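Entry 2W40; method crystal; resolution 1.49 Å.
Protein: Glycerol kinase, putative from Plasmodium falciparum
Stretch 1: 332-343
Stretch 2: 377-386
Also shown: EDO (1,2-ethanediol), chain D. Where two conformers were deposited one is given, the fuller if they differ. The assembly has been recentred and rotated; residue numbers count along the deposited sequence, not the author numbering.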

ATOM      1  N   GLU C 332     -16.124 -10.124   2.556  1.00 26.12           N
ATOM      2  CA  GLU C 332     -15.367 -10.108   3.809  1.00 28.60           C
ATOM      3  C   GLU C 332     -15.277  -8.766   4.548  1.00 26.61           C
ATOM      4  O   GLU C 332     -14.837  -8.728   5.714  1.00 26.13           O
ATOM      5  N   ALA C 333     -15.623  -7.674   3.870  1.00 24.66           N
ATOM      6  CA  ALA C 333     -15.322  -6.393   4.365  1.00 23.31           C
ATOM      7  C   ALA C 333     -15.980  -6.178   5.753  1.00 24.50           C
ATOM      8  O   ALA C 333     -15.382  -5.502   6.616  1.00 23.78           O
ATOM      9  N   SER C 334     -17.174  -6.770   6.021  1.00 21.26           N
ATOM     10  CA  SER C 334     -17.786  -6.587   7.339  1.00 23.44           C
ATOM     11  C   SER C 334     -16.977  -7.305   8.409  1.00 23.14           C
ATOM     12  O   SER C 334     -16.655  -6.759   9.500  1.00 22.86           O
ATOM     13  N   ASP C 335     -16.673  -8.554   8.100  1.00 24.27           N
ATOM     14  CA  ASP C 335     -15.916  -9.378   9.041  1.00 24.01           C
ATOM     15  C   ASP C 335     -14.564  -8.709   9.291  1.00 22.04           C
ATOM     16  O   ASP C 335     -14.131  -8.553  10.458  1.00 22.16           O
ATOM     17  N   ILE C 336     -13.952  -8.214   8.225  1.00 22.26           N
ATOM     18  CA  ILE C 336     -12.674  -7.412   8.376  1.00 22.81           C
ATOM     19  C   ILE C 336     -12.899  -6.225   9.292  1.00 22.89           C
ATOM     20  O   ILE C 336     -12.115  -5.985  10.187  1.00 24.00           O
ATOM     21  N   MET C 337     -13.961  -5.471   9.123  1.00 24.70           N
ATOM     22  CA  MET C 337     -14.190  -4.385  10.081  1.00 25.22           C
ATOM     23  C   MET C 337     -14.625  -4.780  11.516  1.00 26.95           C
ATOM     24  O   MET C 337     -14.320  -4.059  12.479  1.00 26.46           O
ATOM     25  N   GLU C 338     -15.222  -5.956  11.702  1.00 28.25           N
ATOM     26  CA  GLU C 338     -15.491  -6.443  13.081  1.00 29.81           C
ATOM     27  C   GLU C 338     -14.187  -6.819  13.801  1.00 30.35           C
ATOM     28  O   GLU C 338     -13.920  -6.384  14.981  1.00 30.81           O
ATOM     29  N   LYS C 339     -13.379  -7.614  13.081  1.00 29.35           N
ATOM     30  CA  LYS C 339     -12.193  -8.182  13.652  1.00 29.21           C
ATOM     31  C   LYS C 339     -11.117  -7.161  13.831  1.00 25.96           C
ATOM     32  O   LYS C 339     -10.335  -7.233  14.795  1.00 24.63           O
ATOM     33  N   CYS C 340     -11.085  -6.233  12.887  1.00 22.81           N
ATOM     34  CA  CYS C 340     -10.098  -5.222  12.851  0.50 21.68           C
ATOM     35  C   CYS C 340     -10.745  -3.934  13.333  1.00 20.92           C
ATOM     36  O   CYS C 340     -11.383  -3.216  12.545  1.00 19.39           O
ATOM     37  N   GLU C 341     -10.570  -3.634  14.605  0.50 20.32           N
ATOM     38  CA  GLU C 341     -11.316  -2.557  15.249  0.50 20.14           C
ATOM     39  C   GLU C 341     -10.768  -1.176  14.975  0.50 18.99           C
ATOM     40  O   GLU C 341     -11.436  -0.175  15.202  0.50 17.87           O
ATOM     41  N   ASN C 342      -9.521  -1.139  14.528  1.00 17.83           N
ATOM     42  CA  ASN C 342      -8.901   0.122  14.097  1.00 17.68           C
ATOM     43  C   ASN C 342      -7.812  -0.261  13.039  1.00 15.52           C
ATOM     44  O   ASN C 342      -7.567  -1.466  12.733  1.00 15.56           O
ATOM     45  N   THR C 343      -7.245   0.754  12.402  1.00 14.26           N
ATOM     46  CA  THR C 343      -6.279   0.506  11.354  1.00 13.17           C
ATOM     47  C   THR C 343      -4.841   0.601  11.817  1.00 16.36           C
ATOM     48  O   THR C 343      -3.932   0.551  10.948  1.00 15.20           O
ATOM     49  N   ARG C 377      -2.945  -6.980   5.780  1.00 14.33           N
ATOM     50  CA  ARG C 377      -3.935  -6.700   4.706  1.00 15.60           C
ATOM     51  C   ARG C 377      -5.218  -6.102   5.249  1.00 15.77           C
ATOM     52  O   ARG C 377      -5.770  -5.116   4.718  1.00 15.94           O
ATOM     53  N   SER C 378      -5.702  -6.710   6.307  1.00 15.76           N
ATOM     54  CA  SER C 378      -6.940  -6.294   6.972  1.00 16.19           C
ATOM     55  C   SER C 378      -6.940  -4.806   7.323  1.00 14.85           C
ATOM     56  O   SER C 378      -7.924  -4.116   7.114  1.00 13.70           O
ATOM     57  N   HIS C 379      -5.848  -4.296   7.879  1.00 13.47           N
ATOM     58  CA  HIS C 379      -5.788  -2.907   8.261  1.00 11.34           C
ATOM     59  C   HIS C 379      -5.808  -1.984   7.050  1.00  9.33           C
ATOM     60  O   HIS C 379      -6.394  -0.895   7.079  1.00  8.49           O
ATOM     61  N   ILE C 380      -5.171  -2.418   5.969  1.00 10.07           N
ATOM     62  CA  ILE C 380      -5.152  -1.636   4.700  1.00 11.45           C
ATOM     63  C   ILE C 380      -6.546  -1.561   4.099  1.00  9.60           C
ATOM     64  O   ILE C 380      -6.978  -0.524   3.649  1.00 11.37           O
ATOM     65  N   VAL C 381      -7.212  -2.716   4.064  1.00  9.22           N
ATOM     66  CA  VAL C 381      -8.625  -2.789   3.633  1.00  8.47           C
ATOM     67  C   VAL C 381      -9.528  -1.857   4.442  1.00  8.58           C
ATOM     68  O   VAL C 381     -10.262  -1.020   3.860  1.00  9.08           O
ATOM     69  N   ARG C 382      -9.447  -1.949   5.763  1.00  9.92           N
ATOM     70  CA  ARG C 382     -10.229  -1.073   6.656  1.00  8.07           C
ATOM     71  C   ARG C 382      -9.939   0.382   6.393  1.00  7.75           C
ATOM     72  O   ARG C 382     -10.843   1.183   6.388  1.00  7.35           O
ATOM     73  N   ALA C 383      -8.672   0.705   6.124  1.00  6.34           N
ATOM     74  CA  ALA C 383      -8.275   2.120   6.003  1.00  6.48           C
ATOM     75  C   ALA C 383      -8.956   2.655   4.693  1.00  6.69           C
ATOM     76  O   ALA C 383      -9.385   3.790   4.588  1.00  8.53           O
ATOM     77  N   LEU C 384      -8.970   1.800   3.655  1.00  7.25           N
ATOM     78  CA  LEU C 384      -9.588   2.236   2.347  1.00  7.79           C
ATOM     79  C   LEU C 384     -11.106   2.575   2.632  1.00  7.79           C
ATOM     80  O   LEU C 384     -11.606   3.637   2.241  1.00  8.66           O
ATOM     81  N   LEU C 385     -11.739   1.696   3.420  1.00  8.70           N
ATOM     82  CA  LEU C 385     -13.171   1.835   3.741  1.00  8.84           C
ATOM     83  C   LEU C 385     -13.392   3.065   4.586  1.00  7.26           C
ATOM     84  O   LEU C 385     -14.267   3.902   4.320  1.00  7.88           O
ATOM     85  N   GLU C 386     -12.498   3.281   5.551  1.00  7.87           N
ATOM     86  CA  GLU C 386     -12.542   4.498   6.331  1.00  7.97           C
ATOM     87  C   GLU C 386     -12.410   5.720   5.468  1.00  7.53           C
ATOM     88  O   GLU C 386     -13.085   6.726   5.718  1.00  8.73           O
TER

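The helix spanning residues 333-339 crosses the helix 377-386 steeply, at an angle of -104° with the axes 9.5 Å apart, and the apolar centre of the contact lies where Ile-336 points toward the second stretch. Its side chain adopts chi1 m and chi2 t, which carries CD1 to 3.5 Å from CG1 of Val-381 (chi1 t), while CG2 of Ile-336 rests 3.5 Å from the backbone O of Ser-378. One turn to the N-terminal side, Ala-333 sets CB 4.0 Å from CD1 of Leu-385, and the same methyl group of Leu-385 (m, t) meets SD of Met-337 at 3.8 Å. The CA-to-CB bond of Met-337 runs sideways, but its m, t, p conformation brings the end of the chain nearer, so that CE lies over one face of the Arg-382 guanidinium, 3.6 Å from CZ.

Arg-382 has the largest covered area in the contact. Extended with chi1, chi2 and chi3 all t, it reaches toward the end of the first helix, where Cys-340 is the first residue to leave helical geometry. There NH1 of Arg-382 donates a 2.8 Å hydrogen bond to O of Cys-340, near the guanidinium plane. The opposite face of the group is covered by CA of Asn-342 and by O of Glu-341, the latter 3.6 Å from CZ of Arg-382.

Cys-340 (chi1 t) also points toward the second helix. Its SG approaches the His-379 ring obliquely, 3.2 Å from ND1 of His-379, and lies 3.8 Å from OG of Ser-378 (chi1 p). ND1 of His-379 (chi1 m) donates a weak hydrogen bond to O of Asn-342 at 3.5 Å, near the ring plane. The CA-to-CB bonds of Glu-341 and Asn-342, by contrast, point away from the second stretch.

Thr-343 (chi1 p) closes the contact. Its CG2 packs 3.6 Å from CG of Arg-382, 3.9 Å from CB of Ala-383 and 3.7 Å from CD of Glu-386, giving the aliphatic arm of the arginine an apolar neighbour. Glu-386 (m, t) anchors Arg-382 from one helical turn onward: its OE2 accepts hydrogen bonds from NE of Arg-382 at 2.8 Å, in a salt bridge, and from NH2 of Arg-382 at 2.9 Å. Water 1 links the stretches at this polar edge, accepting from N of Thr-343 (3.1 Å) and donating to OE2 of Glu-386 (2.7 Å). O1 of a 1,2-ethanediol molecule, probably from the crystallisation liquor, donates to OE1 of Glu-386 at 2.6 Å.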

ATOM      1  CB  GLU C 332     -13.916 -10.518   3.497  1.00 28.29           C
ATOM      2  CG  GLU C 332     -13.783 -11.930   2.990  1.00 32.54           C
ATOM      3  CD  GLU C 332     -12.330 -12.295   2.648  1.00 34.07           C
ATOM      4  OE1 GLU C 332     -11.466 -11.380   2.570  1.00 42.53           O
ATOM      5  OE2 GLU C 332     -12.073 -13.511   2.479  1.00 43.25           O
ATOM      6  CB  ALA C 333     -15.781  -5.361   3.350  1.00 25.18           C
ATOM      7  CB  SER C 334     -19.256  -7.108   7.358  1.00 23.53           C
ATOM      8  OG  SER C 334     -19.859  -7.078   8.673  1.00 25.86           O
ATOM      9  CB  ASP C 335     -15.713 -10.780   8.499  1.00 25.04           C
ATOM     10  CG  ASP C 335     -16.937 -11.681   8.715  1.00 31.78           C
ATOM     11  OD1 ASP C 335     -17.809 -11.352   9.610  1.00 34.36           O
ATOM     12  OD2 ASP C 335     -17.057 -12.691   7.950  1.00 38.26           O
ATOM     13  CB  ILE C 336     -12.045  -6.906   7.043  1.00 21.90           C
ATOM     14  CG1 ILE C 336     -11.355  -8.007   6.287  1.00 24.21           C
ATOM     15  CG2 ILE C 336     -10.959  -5.768   7.270  1.00 17.94           C
ATOM     16  CD1 ILE C 336     -10.825  -7.573   4.866  1.00 23.97           C
ATOM     17  CB  MET C 337     -15.066  -3.323   9.438  1.00 26.02           C
ATOM     18  CG  MET C 337     -14.192  -2.429   8.514  1.00 26.20           C
ATOM     19  SD  MET C 337     -15.159  -1.060   7.989  1.00 24.04           S
ATOM     20  CE  MET C 337     -15.155   0.126   9.325  1.00 21.47           C
ATOM     21  CB  GLU C 338     -16.365  -7.689  12.999  1.00 32.28           C
ATOM     22  CG  GLU C 338     -17.764  -7.514  12.383  1.00 36.48           C
ATOM     23  CD  GLU C 338     -18.805  -6.894  13.360  1.00 42.76           C
ATOM     24  OE1 GLU C 338     -18.367  -6.556  14.506  1.00 47.42           O
ATOM     25  OE2 GLU C 338     -20.037  -6.721  12.987  1.00 40.41           O
ATOM     26  CB  LYS C 339     -11.665  -9.305  12.781  1.00 30.24           C
ATOM     27  CG  LYS C 339     -12.597 -10.460  12.673  1.00 33.51           C
ATOM     28  CD  LYS C 339     -11.832 -11.661  11.998  1.00 34.61           C
ATOM     29  CE  LYS C 339     -12.748 -12.802  11.537  1.00 37.00           C
ATOM     30  NZ  LYS C 339     -12.227 -14.124  12.099  1.00 42.02           N
ATOM     31  CB  CYS C 340      -9.567  -5.082  11.424  0.50 21.95           C
ATOM     32  SG  CYS C 340      -8.102  -4.145  11.442  0.50 20.58           S
ATOM     33  CB  GLU C 341     -11.328  -2.826  16.749  0.50 21.08           C
ATOM     34  CG  GLU C 341     -12.073  -4.143  17.008  0.50 21.95           C
ATOM     35  CD  GLU C 341     -12.096  -4.577  18.434  0.50 23.32           C
ATOM     36  OE1 GLU C 341     -11.684  -3.787  19.322  0.50 27.65           O
ATOM     37  OE2 GLU C 341     -12.476  -5.746  18.647  0.50 26.76           O
ATOM     38  CB  ASN C 342      -8.374   0.941  15.303  1.00 17.16           C
ATOM     39  CG  ASN C 342      -7.225   0.226  16.016  1.00 20.59           C
ATOM     40  OD1 ASN C 342      -6.239  -0.169  15.388  1.00 21.64           O
ATOM     41  ND2 ASN C 342      -7.396  -0.064  17.298  1.00 24.05           N
ATOM     42  CB  THR C 343      -6.458   1.581  10.247  1.00 11.47           C
ATOM     43  OG1 THR C 343      -6.140   2.877  10.798  1.00 12.68           O
ATOM     44  CG2 THR C 343      -7.882   1.523   9.603  1.00 12.15           C
ATOM     45  CB  ARG C 377      -4.355  -8.033   3.992  1.00 18.44           C
ATOM     46  CG  ARG C 377      -3.383  -8.670   3.273  1.00 18.74           C
ATOM     47  CD  ARG C 377      -3.945  -9.761   2.427  1.00 15.42           C
ATOM     48  NE  ARG C 377      -4.528 -10.922   3.113  1.00 17.79           N
ATOM     49  CZ  ARG C 377      -5.389 -11.730   2.506  1.00 20.69           C
ATOM     50  NH1 ARG C 377      -5.729 -11.524   1.217  1.00 21.72           N
ATOM     51  NH2 ARG C 377      -5.900 -12.809   3.142  1.00 25.50           N
ATOM     52  CB  SER C 378      -7.193  -7.137   8.236  1.00 19.57           C
ATOM     53  OG  SER C 378      -6.293  -6.729   9.326  1.00 23.06           O
ATOM     54  CB  HIS C 379      -4.511  -2.595   9.069  1.00 11.55           C
ATOM     55  CG  HIS C 379      -4.278  -3.469  10.248  1.00 14.08           C
ATOM     56  ND1 HIS C 379      -4.967  -3.347  11.446  1.00 23.42           N
ATOM     57  CD2 HIS C 379      -3.331  -4.394  10.462  1.00 11.54           C
ATOM     58  CE1 HIS C 379      -4.459  -4.194  12.335  1.00 19.95           C
ATOM     59  NE2 HIS C 379      -3.469  -4.843  11.754  1.00 20.83           N
ATOM     60  CB  ILE C 380      -4.098  -2.211   3.719  1.00 11.83           C
ATOM     61  CG1 ILE C 380      -2.683  -2.130   4.394  1.00 13.37           C
ATOM     62  CG2 ILE C 380      -4.244  -1.611   2.311  1.00 10.60           C
ATOM     63  CD1 ILE C 380      -1.527  -2.918   3.623  1.00 14.19           C
ATOM     64  CB  VAL C 381      -9.113  -4.290   3.651  1.00  9.99           C
ATOM     65  CG1 VAL C 381     -10.659  -4.352   3.392  1.00 11.64           C
ATOM     66  CG2 VAL C 381      -8.322  -5.057   2.648  1.00 10.13           C
ATOM     67  CB  ARG C 382      -9.997  -1.455   8.142  1.00  9.34           C
ATOM     68  CG  ARG C 382     -10.787  -0.594   9.055  1.00 10.33           C
ATOM     69  CD  ARG C 382     -10.655  -0.906  10.522  1.00 11.78           C
ATOM     70  NE  ARG C 382     -11.370   0.172  11.149  1.00 16.21           N
ATOM     71  CZ  ARG C 382     -12.548   0.123  11.743  1.00 13.41           C
ATOM     72  NH1 ARG C 382     -13.135  -1.041  12.050  1.00 14.56           N
ATOM     73  NH2 ARG C 382     -13.097   1.261  12.096  1.00 15.19           N
ATOM     74  CB  ALA C 383      -6.665   2.263   5.924  1.00  8.16           C
ATOM     75  CB  LEU C 384      -9.445   1.247   1.222  1.00  8.38           C
ATOM     76  CG  LEU C 384     -10.068   1.697  -0.084  1.00 10.45           C
ATOM     77  CD1 LEU C 384      -9.229   1.402  -1.331  1.00 12.80           C
ATOM     78  CD2 LEU C 384     -11.516   1.179  -0.232  1.00 11.46           C
ATOM     79  CB  LEU C 385     -13.622   0.570   4.443  1.00 10.06           C
ATOM     80  CG  LEU C 385     -13.694  -0.649   3.509  1.00 11.73           C
ATOM     81  CD1 LEU C 385     -14.104  -1.872   4.384  1.00 13.81           C
ATOM     82  CD2 LEU C 385     -14.623  -0.460   2.319  1.00 13.64           C
ATOM     83  CB  GLU C 386     -11.540   4.485   7.462  1.00  8.43           C
ATOM     84  CG  GLU C 386     -11.739   3.421   8.575  1.00 10.36           C
ATOM     85  CD  GLU C 386     -10.894   3.704   9.832  1.00 11.56           C
ATOM     86  OE1 GLU C 386     -10.011   4.642   9.828  1.00 12.84           O
ATOM     87  OE2 GLU C 386     -11.094   2.960  10.857  1.00 11.72           O
TER
HETATM   88  C1  EDO D1515      -8.434   7.106  11.409  1.00 25.07           C
HETATM   89  O1  EDO D1515      -9.696   6.448  11.675  1.00 19.68           O
HETATM   90  C2  EDO D1515      -7.281   6.120  11.698  1.00 26.91           C
HETATM   91  O2  EDO D1515      -7.247   5.749  13.113  1.00 32.51           O
HETATM   92  O   HOH W   1      -9.210   3.150  12.740  1.00 19.54           O